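Local structure of ribosome-inactivating protein 3 (Zea mays, 2PQI) at residues A[115-118]-A[119-123]; A[149-152]-A[153-157]; A[164-167]-A[168-171]; A[225-228]-A[229-233]. The protein is a ribosome-inactivating protein of maize, a single-chain member of a plant family whose fold sets a mixed beta-sheet beside a largely helical body. All coordinates share one frame; numbering follows the deposited sequence.

Contact 1: A[115-118]-A[119-123]; sequences GNKG and LETVT
Thr121 turns back on the carbonyl of Gly118, and backbone and side chain together close a short 3-10 turn over residues 119-121, in the connection between helix 110-114 and helix 126-137. The turn illustrates how one carbonyl can serve two donors of a single residue. Thr121 N reaches Gly118 O from above the carbonyl plane, while the hydroxyl approaches nearly along the C=O axis, at 169°. Followed outward, the threonine first brings CB to 3.4 Å from Gly118 O. The branches then part: CG2 packs 3.2 Å from Gly118 O, and OG1 donates its proton to Gly118 O over 2.8 Å. A chi1 of 72° sets OG1 between the backbone N and the carbonyl carbon of Thr121, the crowded position, from which it faces back to Gly118 O. On its other flank OG1 lies 4.0 Å from Lys117 CD, whose chain crosses the threonine at about a right angle. The next turn follows at once, Val122 N bonding to Leu119 O. Leu119 faces Val193 of helix 187-193, and Val122 packs on helix 149-165. Glu120, bent at chi2 (-86°), folds its carboxylate back beside the glycine, so that OE2 stands 3.4 Å from Gly118 CA. A water accepts from Gly118 N at 3.0 Å and gives a weak bond to Glu120 OE1 at 3.3 Å.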
ATOM      1  N   GLY A 115      12.312  -8.871  -6.157  1.00 36.38           N
ATOM      2  CA  GLY A 115      12.574 -10.230  -6.570  1.00 38.52           C
ATOM      3  C   GLY A 115      11.899 -11.239  -5.680  1.00 41.61           C
ATOM      4  O   GLY A 115      10.722 -11.092  -5.347  1.00 44.00           O
ATOM      5  N   ASN A 116      12.641 -12.266  -5.290  1.00 45.63           N
ATOM      6  CA  ASN A 116      12.088 -13.315  -4.444  1.00 50.38           C
ATOM      7  C   ASN A 116      12.360 -13.079  -2.964  1.00 48.02           C
ATOM      8  O   ASN A 116      12.126 -13.956  -2.139  1.00 49.03           O
ATOM      9  CB  ASN A 116      12.653 -14.670  -4.872  1.00 58.17           C
ATOM     10  CG  ASN A 116      14.159 -14.640  -5.050  1.00 66.32           C
ATOM     11  OD1 ASN A 116      14.901 -14.347  -4.112  1.00 67.53           O
ATOM     12  ND2 ASN A 116      14.619 -14.938  -6.263  1.00 71.80           N
ATOM     13  N   LYS A 117      12.851 -11.891  -2.633  1.00 45.69           N
ATOM     14  CA  LYS A 117      13.130 -11.563  -1.250  1.00 43.87           C
ATOM     15  C   LYS A 117      11.844 -11.475  -0.436  1.00 43.42           C
ATOM     16  O   LYS A 117      10.762 -11.281  -0.988  1.00 43.41           O
ATOM     17  CB  LYS A 117      13.878 -10.238  -1.162  1.00 46.86           C
ATOM     18  CG  LYS A 117      15.377 -10.371  -1.304  1.00 53.80           C
ATOM     19  CD  LYS A 117      16.085  -9.086  -0.888  1.00 59.07           C
ATOM     20  CE  LYS A 117      17.579  -9.323  -0.709  1.00 62.28           C
ATOM     21  NZ  LYS A 117      17.837 -10.380   0.317  1.00 64.56           N
ATOM     22  N   GLY A 118      11.967 -11.628   0.879  1.00 41.58           N
ATOM     23  CA  GLY A 118      10.808 -11.550   1.745  1.00 38.50           C
ATOM     24  C   GLY A 118      10.559 -10.120   2.189  1.00 39.66           C
ATOM     25  O   GLY A 118      11.486  -9.308   2.263  1.00 39.90           O
ATOM     26  N   LEU A 119       9.304  -9.804   2.488  1.00 37.77           N
ATOM     27  CA  LEU A 119       8.952  -8.468   2.917  1.00 38.62           C
ATOM     28  C   LEU A 119       9.656  -8.083   4.212  1.00 38.63           C
ATOM     29  O   LEU A 119       9.786  -6.896   4.529  1.00 35.73           O
ATOM     30  CB  LEU A 119       7.434  -8.348   3.066  1.00 38.20           C
ATOM     31  CG  LEU A 119       6.712  -7.847   1.810  1.00 36.96           C
ATOM     32  CD1 LEU A 119       6.898  -8.834   0.695  1.00 38.28           C
ATOM     33  CD2 LEU A 119       5.237  -7.652   2.088  1.00 41.58           C
ATOM     34  N   GLU A 120      10.128  -9.086   4.949  1.00 38.70           N
ATOM     35  CA  GLU A 120      10.834  -8.832   6.200  1.00 34.76           C
ATOM     36  C   GLU A 120      12.119  -8.056   5.948  1.00 38.56           C
ATOM     37  O   GLU A 120      12.617  -7.373   6.852  1.00 38.48           O
ATOM     38  CB  GLU A 120      11.167 -10.141   6.913  1.00 33.62           C
ATOM     39  CG  GLU A 120      12.083 -11.090   6.148  1.00 32.40           C
ATOM     40  CD  GLU A 120      11.348 -12.024   5.184  1.00 37.80           C
ATOM     41  OE1 GLU A 120      12.034 -12.848   4.540  1.00 41.21           O
ATOM     42  OE2 GLU A 120      10.101 -11.950   5.067  1.00 34.32           O
ATOM     43  N   THR A 121      12.639  -8.140   4.717  1.00 34.96           N
ATOM     44  CA  THR A 121      13.884  -7.455   4.354  1.00 37.26           C
ATOM     45  C   THR A 121      13.742  -5.949   4.166  1.00 35.86           C
ATOM     46  O   THR A 121      14.718  -5.209   4.225  1.00 37.08           O
ATOM     47  CB  THR A 121      14.493  -8.021   3.050  1.00 36.66           C
ATOM     48  OG1 THR A 121      13.701  -7.609   1.928  1.00 36.72           O
ATOM     49  CG2 THR A 121      14.548  -9.544   3.097  1.00 37.14           C
ATOM     50  N   VAL A 122      12.521  -5.497   3.926  1.00 36.79           N
ATOM     51  CA  VAL A 122      12.272  -4.083   3.719  1.00 33.89           C
ATOM     52  C   VAL A 122      12.209  -3.363   5.064  1.00 36.47           C
ATOM     53  O   VAL A 122      11.383  -3.683   5.916  1.00 36.98           O
ATOM     54  CB  VAL A 122      10.948  -3.878   2.937  1.00 31.55           C
ATOM     55  CG1 VAL A 122      10.699  -2.420   2.689  1.00 31.63           C
ATOM     56  CG2 VAL A 122      11.013  -4.632   1.613  1.00 29.30           C
ATOM     57  N   THR A 123      13.108  -2.402   5.249  1.00 38.99           N
ATOM     58  CA  THR A 123      13.176  -1.613   6.472  1.00 38.15           C
ATOM     59  C   THR A 123      12.260  -0.411   6.311  1.00 36.38           C
ATOM     60  O   THR A 123      12.250   0.227   5.263  1.00 38.04           O
ATOM     61  CB  THR A 123      14.615  -1.126   6.722  1.00 36.95           C
ATOM     62  OG1 THR A 123      15.473  -2.259   6.868  1.00 36.49           O
ATOM     63  CG2 THR A 123      14.691  -0.290   7.976  1.00 41.62           C
TER
HETATM   64  O   HOH W   1      14.161 -13.290   2.039  1.00 38.50           O

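Contact 2: A[149-152]-A[153-157]; sequences TKSK and LVKLV
Thr149 and Leu153 lie side by side and point the same way, one turn apart on helix 149-165, with Thr149 OG1 3.9 Å from Leu153 CD1. Leu153 CG also rests 3.1 Å from Thr149 O; the leucine thus lies against the very carbonyl its own N-H bonds to. The next bond, from Val154 N to Lys150 O at 2.9 Å, repeats the i to i+4 pattern, and Val154 CG1 comes within 3.2 Å of Ser151 O. Lys155 takes a different course. With CG anti to the carbonyl carbon (chi1 -68°) and the chain extended as far as CE, it runs back along the preceding turn, CG 3.3 Å and CE 3.6 Å from Ser151 O. A bend at chi4 then carries NZ to a salt bridge with Glu128 OE1 and a bond to Thr123 O. Lys152, bent twice, leaves its NZ 5.4 Å from Lys155 NZ; the pull of Glu128 probably offsets the like charges. Around the helix, Leu153 and Leu156 pack on Leu136 of helix 126-137, Leu153 also meets Phe78 of strand 74-79, and Val154 settles on helix 110-114. Leu153, Val154, Leu156 and Val157 turned toward the sheet and these two helices, with Ser151, Lys152 and Lys155 grouped on the other side, give the pattern of an amphipathic alpha-helix.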
ATOM      1  N   THR A 149      15.608   3.093  -6.614  1.00 44.83           N
ATOM      2  CA  THR A 149      14.301   3.718  -6.648  1.00 40.05           C
ATOM      3  C   THR A 149      13.253   2.634  -6.468  1.00 37.84           C
ATOM      4  O   THR A 149      12.137   2.917  -6.049  1.00 38.21           O
ATOM      5  CB  THR A 149      14.058   4.505  -7.967  1.00 34.31           C
ATOM      6  OG1 THR A 149      12.994   3.899  -8.699  1.00 38.25           O
ATOM      7  CG2 THR A 149      15.302   4.531  -8.830  1.00 34.25           C
ATOM      8  N   LYS A 150      13.620   1.392  -6.770  1.00 36.07           N
ATOM      9  CA  LYS A 150      12.707   0.274  -6.577  1.00 35.27           C
ATOM     10  C   LYS A 150      12.640   0.089  -5.065  1.00 39.61           C
ATOM     11  O   LYS A 150      11.581  -0.169  -4.482  1.00 40.46           O
ATOM     12  CB  LYS A 150      13.265  -1.007  -7.197  1.00 33.32           C
ATOM     13  CG  LYS A 150      13.198  -1.090  -8.700  1.00 33.09           C
ATOM     14  CD  LYS A 150      13.695  -2.445  -9.176  1.00 31.31           C
ATOM     15  CE  LYS A 150      13.495  -2.609 -10.684  1.00 40.83           C
ATOM     16  NZ  LYS A 150      13.769  -4.000 -11.190  1.00 39.32           N
ATOM     17  N   SER A 151      13.801   0.234  -4.438  1.00 39.16           N
ATOM     18  CA  SER A 151      13.939   0.078  -2.995  1.00 39.18           C
ATOM     19  C   SER A 151      13.163   1.153  -2.227  1.00 36.71           C
ATOM     20  O   SER A 151      12.572   0.881  -1.183  1.00 34.99           O
ATOM     21  CB  SER A 151      15.430   0.107  -2.615  1.00 35.93           C
ATOM     22  OG  SER A 151      15.691   1.099  -1.637  1.00 41.22           O
ATOM     23  N   LYS A 152      13.173   2.374  -2.742  1.00 35.55           N
ATOM     24  CA  LYS A 152      12.450   3.467  -2.104  1.00 35.68           C
ATOM     25  C   LYS A 152      10.948   3.303  -2.309  1.00 33.28           C
ATOM     26  O   LYS A 152      10.146   3.704  -1.467  1.00 34.90           O
ATOM     27  CB  LYS A 152      12.913   4.811  -2.685  1.00 36.51           C
ATOM     28  CG  LYS A 152      14.317   5.205  -2.272  1.00 32.66           C
ATOM     29  CD  LYS A 152      14.339   5.467  -0.778  1.00 42.38           C
ATOM     30  CE  LYS A 152      15.720   5.836  -0.259  1.00 46.99           C
ATOM     31  NZ  LYS A 152      16.566   4.630  -0.070  1.00 50.98           N
ATOM     32  N   LEU A 153      10.577   2.694  -3.431  1.00 30.91           N
ATOM     33  CA  LEU A 153       9.181   2.482  -3.764  1.00 27.59           C
ATOM     34  C   LEU A 153       8.538   1.362  -2.979  1.00 26.20           C
ATOM     35  O   LEU A 153       7.370   1.432  -2.617  1.00 36.08           O
ATOM     36  CB  LEU A 153       9.043   2.222  -5.265  1.00 23.67           C
ATOM     37  CG  LEU A 153       9.104   3.498  -6.113  1.00 23.90           C
ATOM     38  CD1 LEU A 153       9.337   3.143  -7.562  1.00 20.12           C
ATOM     39  CD2 LEU A 153       7.806   4.285  -5.944  1.00 19.98           C
ATOM     40  N   VAL A 154       9.297   0.322  -2.697  1.00 26.43           N
ATOM     41  CA  VAL A 154       8.758  -0.809  -1.971  1.00 24.74           C
ATOM     42  C   VAL A 154       8.474  -0.478  -0.498  1.00 26.69           C
ATOM     43  O   VAL A 154       7.591  -1.076   0.123  1.00 23.94           O
ATOM     44  CB  VAL A 154       9.727  -2.019  -2.078  1.00 24.12           C
ATOM     45  CG1 VAL A 154      10.926  -1.816  -1.151  1.00 23.26           C
ATOM     46  CG2 VAL A 154       8.970  -3.329  -1.789  1.00 14.27           C
ATOM     47  N   LYS A 155       9.226   0.479   0.048  1.00 29.60           N
ATOM     48  CA  LYS A 155       9.081   0.900   1.439  1.00 26.34           C
ATOM     49  C   LYS A 155       7.796   1.696   1.599  1.00 27.00           C
ATOM     50  O   LYS A 155       7.078   1.570   2.599  1.00 26.60           O
ATOM     51  CB  LYS A 155      10.252   1.798   1.847  1.00 29.54           C
ATOM     52  CG  LYS A 155      11.627   1.140   1.927  1.00 24.04           C
ATOM     53  CD  LYS A 155      12.696   2.227   1.944  1.00 19.77           C
ATOM     54  CE  LYS A 155      14.120   1.679   2.006  1.00 25.04           C
ATOM     55  NZ  LYS A 155      14.457   0.996   3.286  1.00 29.31           N
ATOM     56  N   LEU A 156       7.529   2.542   0.614  1.00 24.08           N
ATOM     57  CA  LEU A 156       6.338   3.372   0.629  1.00 26.64           C
ATOM     58  C   LEU A 156       5.121   2.493   0.408  1.00 29.73           C
ATOM     59  O   LEU A 156       4.074   2.676   1.043  1.00 28.03           O
ATOM     60  CB  LEU A 156       6.431   4.422  -0.468  1.00 21.41           C
ATOM     61  CG  LEU A 156       7.545   5.442  -0.243  1.00 20.10           C
ATOM     62  CD1 LEU A 156       7.515   6.477  -1.333  1.00 18.76           C
ATOM     63  CD2 LEU A 156       7.356   6.112   1.110  1.00 18.28           C
ATOM     64  N   VAL A 157       5.287   1.536  -0.500  1.00 28.11           N
ATOM     65  CA  VAL A 157       4.247   0.577  -0.850  1.00 26.22           C
ATOM     66  C   VAL A 157       3.755  -0.172   0.398  1.00 24.27           C
ATOM     67  O   VAL A 157       2.549  -0.287   0.643  1.00 19.67           O
ATOM     68  CB  VAL A 157       4.803  -0.416  -1.900  1.00 27.99           C
ATOM     69  CG1 VAL A 157       4.167  -1.788  -1.746  1.00 30.79           C
ATOM     70  CG2 VAL A 157       4.573   0.147  -3.291  1.00 27.73           C
TER

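Contact 3: A[164-167]-A[168-171]; sequences LRFN and TVSR
Phe166 O accepts Ser170 N over 3.1 Å in a nearly straight bond (169°), and this first turn of helix 167-175 starts from the residue just after the end of helix 149-165, Phe166 having extended phi/psi in its N-cap position. On one flank the packing is apolar: Phe166 CB lies 3.3 Å from Thr168 CG2 and 3.8 Å from Val169 CG2. Thr168 runs alongside the phenylalanine, and both methyls approach the ring obliquely. Beyond the turn the ring meets Trp196 edge-to-face. On the polar flank Asn167 and Arg171 point the same way, their amide and guanidinium planes only 15° apart. Arg171 NH2 donates to Asn167 OD1 over 3.3 Å, in the carbonyl plane and on a lone pair, although the oxygen stands somewhat off the guanidinium plane. The arginine gets there by bending at chi2 (-40°), which folds its head back over Ser170, whose CB covers the centre of one guanidinium face at 4.0 Å. The model is strained near Asn167 O, so the bonds to that carbonyl remain doubtful. Arg24 of helix 16-28 gives Asn167 OD1 a second, weak bond and places NH1 close to Arg171 NH2. One amide oxygen thus serves two guanidinium groups, which probably polarises the amide and eases the meeting of two positive charges at the helix start.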
ATOM      1  N   LEU A 164      -2.617   0.582   4.932  1.00 22.75           N
ATOM      2  CA  LEU A 164      -4.044   0.845   4.782  1.00 22.96           C
ATOM      3  C   LEU A 164      -4.846  -0.456   4.733  1.00 17.27           C
ATOM      4  O   LEU A 164      -5.963  -0.515   5.227  1.00 15.48           O
ATOM      5  CB  LEU A 164      -4.312   1.636   3.501  1.00 24.98           C
ATOM      6  CG  LEU A 164      -3.786   3.069   3.428  1.00 22.80           C
ATOM      7  CD1 LEU A 164      -3.901   3.600   2.004  1.00 18.77           C
ATOM      8  CD2 LEU A 164      -4.557   3.933   4.407  1.00 23.34           C
ATOM      9  N   ARG A 165      -4.270  -1.495   4.137  1.00 17.35           N
ATOM     10  CA  ARG A 165      -4.957  -2.782   4.000  1.00 21.73           C
ATOM     11  C   ARG A 165      -4.981  -3.695   5.225  1.00 23.88           C
ATOM     12  O   ARG A 165      -5.958  -4.407   5.439  1.00 26.25           O
ATOM     13  CB  ARG A 165      -4.336  -3.616   2.877  1.00 24.75           C
ATOM     14  CG  ARG A 165      -4.409  -3.088   1.456  1.00 25.53           C
ATOM     15  CD  ARG A 165      -3.396  -3.883   0.653  1.00 30.38           C
ATOM     16  NE  ARG A 165      -3.478  -3.661  -0.782  1.00 29.99           N
ATOM     17  CZ  ARG A 165      -2.722  -4.297  -1.671  1.00 26.34           C
ATOM     18  NH1 ARG A 165      -1.824  -5.195  -1.261  1.00 23.45           N
ATOM     19  NH2 ARG A 165      -2.874  -4.046  -2.969  1.00 22.51           N
ATOM     20  N   PHE A 166      -3.896  -3.713   6.000  1.00 25.04           N
ATOM     21  CA  PHE A 166      -3.799  -4.613   7.144  1.00 22.60           C
ATOM     22  C   PHE A 166      -3.648  -3.934   8.490  1.00 27.03           C
ATOM     23  O   PHE A 166      -2.862  -2.997   8.641  1.00 26.78           O
ATOM     24  CB  PHE A 166      -2.596  -5.567   7.007  1.00 24.76           C
ATOM     25  CG  PHE A 166      -2.607  -6.448   5.774  1.00 21.04           C
ATOM     26  CD1 PHE A 166      -2.099  -5.986   4.557  1.00 20.28           C
ATOM     27  CD2 PHE A 166      -3.065  -7.762   5.852  1.00 21.82           C
ATOM     28  CE1 PHE A 166      -2.044  -6.828   3.430  1.00 21.52           C
ATOM     29  CE2 PHE A 166      -3.020  -8.613   4.742  1.00 22.72           C
ATOM     30  CZ  PHE A 166      -2.507  -8.144   3.525  1.00 26.02           C
ATOM     31  N   ASN A 167      -4.412  -4.398   9.474  1.00 26.89           N
ATOM     32  CA  ASN A 167      -4.258  -3.921  10.845  1.00 27.95           C
ATOM     33  C   ASN A 167      -2.978  -4.452  11.480  1.00 31.48           C
ATOM     34  O   ASN A 167      -2.441  -3.858  12.416  1.00 32.83           O
ATOM     35  CB  ASN A 167      -5.470  -4.319  11.689  1.00 24.50           C
ATOM     36  CG  ASN A 167      -6.760  -3.707  11.182  1.00 26.15           C
ATOM     37  OD1 ASN A 167      -6.943  -2.491  11.227  1.00 23.67           O
ATOM     38  ND2 ASN A 167      -7.665  -4.549  10.696  1.00 15.89           N
ATOM     39  N   THR A 168      -2.500  -5.577  10.962  1.00 28.68           N
ATOM     40  CA  THR A 168      -1.190  -6.107  11.322  1.00 31.94           C
ATOM     41  C   THR A 168      -0.037  -5.176  10.940  1.00 30.97           C
ATOM     42  O   THR A 168       0.822  -4.880  11.763  1.00 30.42           O
ATOM     43  CB  THR A 168      -0.952  -7.505  10.673  1.00 35.88           C
ATOM     44  OG1 THR A 168       0.335  -8.002  11.054  1.00 47.84           O
ATOM     45  CG2 THR A 168      -1.005  -7.420   9.174  1.00 36.55           C
ATOM     46  N   VAL A 169      -0.019  -4.722   9.692  1.00 28.67           N
ATOM     47  CA  VAL A 169       1.026  -3.828   9.210  1.00 26.88           C
ATOM     48  C   VAL A 169       0.970  -2.450   9.861  1.00 30.42           C
ATOM     49  O   VAL A 169       1.991  -1.921  10.307  1.00 30.36           O
ATOM     50  CB  VAL A 169       0.920  -3.605   7.685  1.00 23.48           C
ATOM     51  CG1 VAL A 169       1.932  -2.567   7.240  1.00 26.81           C
ATOM     52  CG2 VAL A 169       1.135  -4.881   6.948  1.00 20.47           C
ATOM     53  N   SER A 170      -0.225  -1.864   9.898  1.00 32.15           N
ATOM     54  CA  SER A 170      -0.401  -0.534  10.468  1.00 31.90           C
ATOM     55  C   SER A 170       0.047  -0.448  11.936  1.00 35.19           C
ATOM     56  O   SER A 170       0.635   0.555  12.337  1.00 37.04           O
ATOM     57  CB  SER A 170      -1.860  -0.090  10.334  1.00 31.23           C
ATOM     58  OG  SER A 170      -2.653  -0.643  11.365  1.00 37.38           O
ATOM     59  N   ARG A 171      -0.222  -1.482  12.735  1.00 34.40           N
ATOM     60  CA  ARG A 171       0.189  -1.464  14.143  1.00 38.56           C
ATOM     61  C   ARG A 171       1.692  -1.706  14.283  1.00 38.71           C
ATOM     62  O   ARG A 171       2.361  -1.074  15.100  1.00 42.26           O
ATOM     63  CB  ARG A 171      -0.579  -2.515  14.958  1.00 43.01           C
ATOM     64  CG  ARG A 171      -2.088  -2.486  14.765  1.00 48.66           C
ATOM     65  CD  ARG A 171      -2.624  -1.057  14.675  1.00 57.79           C
ATOM     66  NE  ARG A 171      -3.886  -1.006  13.939  1.00 59.25           N
ATOM     67  CZ  ARG A 171      -4.423   0.101  13.436  1.00 54.82           C
ATOM     68  NH1 ARG A 171      -3.815   1.272  13.587  1.00 45.90           N
ATOM     69  NH2 ARG A 171      -5.567   0.026  12.770  1.00 53.77           N
TER

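Contact 4: A[225-228]-A[229-233]; sequences KNEA and ARIVA
Ala228 O receives Val232 N at 3.1 Å, almost in line with the carbonyl bond, and this bond closes the last turn of helix 225-231. The same carbonyl touches Val232 CG2 at only 3.0 Å. Val232 CG2 stands between Val232's own N and C, which turns it back onto Ala228 O. A weak bond from Ile231 N also ends on Ala228 O, so i to i+3 and i to i+4 contacts mingle here, as they often do where an alpha-helix runs out; Val232 is the first residue to leave helical angles. At the start of the segment the i to i+4 bond is clear: Ala229 N bonds to Lys225 O at 2.9 Å, and Ala229 CB sits 3.2 Å from that oxygen. Arg230 N already makes only weak bonds, to Asn226 O and Glu227 O. Glu227 O is flanked by two side chains, Arg230 CG at 3.1 Å and Ile231 CG1 at 3.4 Å, and its bond from Ile231 N is weak too. The charged ends of Glu227 and Arg230 do not meet: OE2 and NH2 are 5.0 Å apart, leaving at most a long-range attraction. Glu227 is held instead from the preceding residues, its OE1 accepting from Lys223 N and its own N donating to Asp224 OD1. Farther out, Lys225 NZ reaches Gly36 O. Lys225 and Ala228 lie on Trp206 of helix 196-208, Val232 packs on Trp196 and Ile199 of that helix, and Ile231 faces Thr168 of helix 167-175.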
ATOM      1  N   LYS A 225     -12.530 -16.777  10.398  1.00 48.88           N
ATOM      2  CA  LYS A 225     -12.944 -15.438  10.002  1.00 46.61           C
ATOM      3  C   LYS A 225     -12.726 -14.387  11.081  1.00 45.46           C
ATOM      4  O   LYS A 225     -12.518 -13.216  10.778  1.00 47.82           O
ATOM      5  CB  LYS A 225     -14.406 -15.455   9.527  1.00 47.38           C
ATOM      6  CG  LYS A 225     -15.435 -14.965  10.517  1.00 49.52           C
ATOM      7  CD  LYS A 225     -16.276 -13.814   9.928  1.00 49.05           C
ATOM      8  CE  LYS A 225     -17.643 -14.273   9.434  1.00 48.46           C
ATOM      9  NZ  LYS A 225     -18.563 -13.113   9.249  1.00 52.91           N
ATOM     10  N   ASN A 226     -12.749 -14.800  12.339  1.00 43.32           N
ATOM     11  CA  ASN A 226     -12.535 -13.855  13.426  1.00 40.90           C
ATOM     12  C   ASN A 226     -11.070 -13.394  13.400  1.00 38.62           C
ATOM     13  O   ASN A 226     -10.765 -12.216  13.629  1.00 35.54           O
ATOM     14  CB  ASN A 226     -12.852 -14.524  14.771  1.00 40.68           C
ATOM     15  CG  ASN A 226     -12.960 -13.528  15.901  1.00 38.06           C
ATOM     16  OD1 ASN A 226     -14.005 -12.919  16.098  1.00 41.22           O
ATOM     17  ND2 ASN A 226     -11.873 -13.349  16.641  1.00 37.38           N
ATOM     18  N   GLU A 227     -10.168 -14.331  13.112  1.00 35.64           N
ATOM     19  CA  GLU A 227      -8.737 -14.039  13.066  1.00 34.59           C
ATOM     20  C   GLU A 227      -8.384 -13.196  11.846  1.00 36.10           C
ATOM     21  O   GLU A 227      -7.542 -12.297  11.917  1.00 37.07           O
ATOM     22  CB  GLU A 227      -7.928 -15.346  13.059  1.00 32.33           C
ATOM     23  CG  GLU A 227      -6.427 -15.150  13.230  1.00 36.14           C
ATOM     24  CD  GLU A 227      -5.705 -16.391  13.748  1.00 39.64           C
ATOM     25  OE1 GLU A 227      -6.292 -17.493  13.749  1.00 38.29           O
ATOM     26  OE2 GLU A 227      -4.531 -16.258  14.147  1.00 42.96           O
ATOM     27  N   ALA A 228      -9.032 -13.488  10.724  1.00 36.66           N
ATOM     28  CA  ALA A 228      -8.793 -12.741   9.498  1.00 37.92           C
ATOM     29  C   ALA A 228      -9.322 -11.326   9.671  1.00 39.32           C
ATOM     30  O   ALA A 228      -8.730 -10.362   9.172  1.00 39.48           O
ATOM     31  CB  ALA A 228      -9.496 -13.420   8.323  1.00 36.87           C
ATOM     32  N   ALA A 229     -10.439 -11.205  10.384  1.00 37.49           N
ATOM     33  CA  ALA A 229     -11.054  -9.906  10.599  1.00 39.35           C
ATOM     34  C   ALA A 229     -10.150  -8.943  11.352  1.00 39.48           C
ATOM     35  O   ALA A 229     -10.244  -7.729  11.161  1.00 40.74           O
ATOM     36  CB  ALA A 229     -12.380 -10.064  11.325  1.00 42.05           C
ATOM     37  N   ARG A 230      -9.265  -9.461  12.201  1.00 39.40           N
ATOM     38  CA  ARG A 230      -8.378  -8.558  12.930  1.00 41.05           C
ATOM     39  C   ARG A 230      -7.091  -8.253  12.162  1.00 38.55           C
ATOM     40  O   ARG A 230      -6.433  -7.252  12.442  1.00 41.42           O
ATOM     41  CB  ARG A 230      -8.017  -9.115  14.306  1.00 41.87           C
ATOM     42  CG  ARG A 230      -7.054 -10.259  14.245  1.00 54.06           C
ATOM     43  CD  ARG A 230      -6.085 -10.234  15.404  1.00 61.80           C
ATOM     44  NE  ARG A 230      -4.964 -11.121  15.121  1.00 67.67           N
ATOM     45  CZ  ARG A 230      -3.704 -10.864  15.446  1.00 72.23           C
ATOM     46  NH1 ARG A 230      -3.390  -9.739  16.078  1.00 72.88           N
ATOM     47  NH2 ARG A 230      -2.753 -11.725  15.110  1.00 76.80           N
ATOM     48  N   ILE A 231      -6.722  -9.105  11.204  1.00 30.73           N
ATOM     49  CA  ILE A 231      -5.509  -8.854  10.421  1.00 25.54           C
ATOM     50  C   ILE A 231      -5.775  -7.865   9.284  1.00 23.82           C
ATOM     51  O   ILE A 231      -5.142  -6.812   9.216  1.00 21.47           O
ATOM     52  CB  ILE A 231      -4.913 -10.168   9.830  1.00 26.10           C
ATOM     53  CG1 ILE A 231      -4.500 -11.097  10.978  1.00 24.74           C
ATOM     54  CG2 ILE A 231      -3.689  -9.847   8.917  1.00 17.23           C
ATOM     55  CD1 ILE A 231      -4.202 -12.535  10.558  1.00 30.27           C
ATOM     56  N   VAL A 232      -6.721  -8.188   8.407  1.00 21.63           N
ATOM     57  CA  VAL A 232      -7.028  -7.304   7.286  1.00 18.73           C
ATOM     58  C   VAL A 232      -8.077  -6.257   7.641  1.00 20.88           C
ATOM     59  O   VAL A 232      -9.172  -6.586   8.123  1.00 19.49           O
ATOM     60  CB  VAL A 232      -7.511  -8.094   6.045  1.00 17.11           C
ATOM     61  CG1 VAL A 232      -6.361  -8.858   5.424  1.00 12.28           C
ATOM     62  CG2 VAL A 232      -8.582  -9.064   6.440  1.00 22.80           C
ATOM     63  N   ALA A 233      -7.734  -4.992   7.416  1.00 16.87           N
ATOM     64  CA  ALA A 233      -8.652  -3.894   7.700  1.00 19.51           C
ATOM     65  C   ALA A 233      -9.664  -3.701   6.566  1.00 19.08           C
ATOM     66  O   ALA A 233     -10.845  -3.506   6.813  1.00 23.58           O
ATOM     67  CB  ALA A 233      -7.859  -2.584   7.925  1.00 17.47           C
TER

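The four contacts fall into two touching pairs. Contacts 1 and 2, centres about 11 Å apart, meet through Lys155, whose NZ lies 3.1 Å from Thr123 O in a probable hydrogen bond, and through Val122 CG1, 3.9 Å from Val154 CG1. Contacts 3 and 4 are likewise about 11 Å apart between centres and join by backbone: Arg165 O and Ala233 N stand 2.7 Å apart, and Asn167 pairs with Ile231. Between the pairs, helix 149-165 supplies the link, carrying contact 2 and ending in contact 3, about 17 Å away between centres. Contacts 2 and 4 lie on opposite sides of the chain's centre, about 26 Å apart between centres.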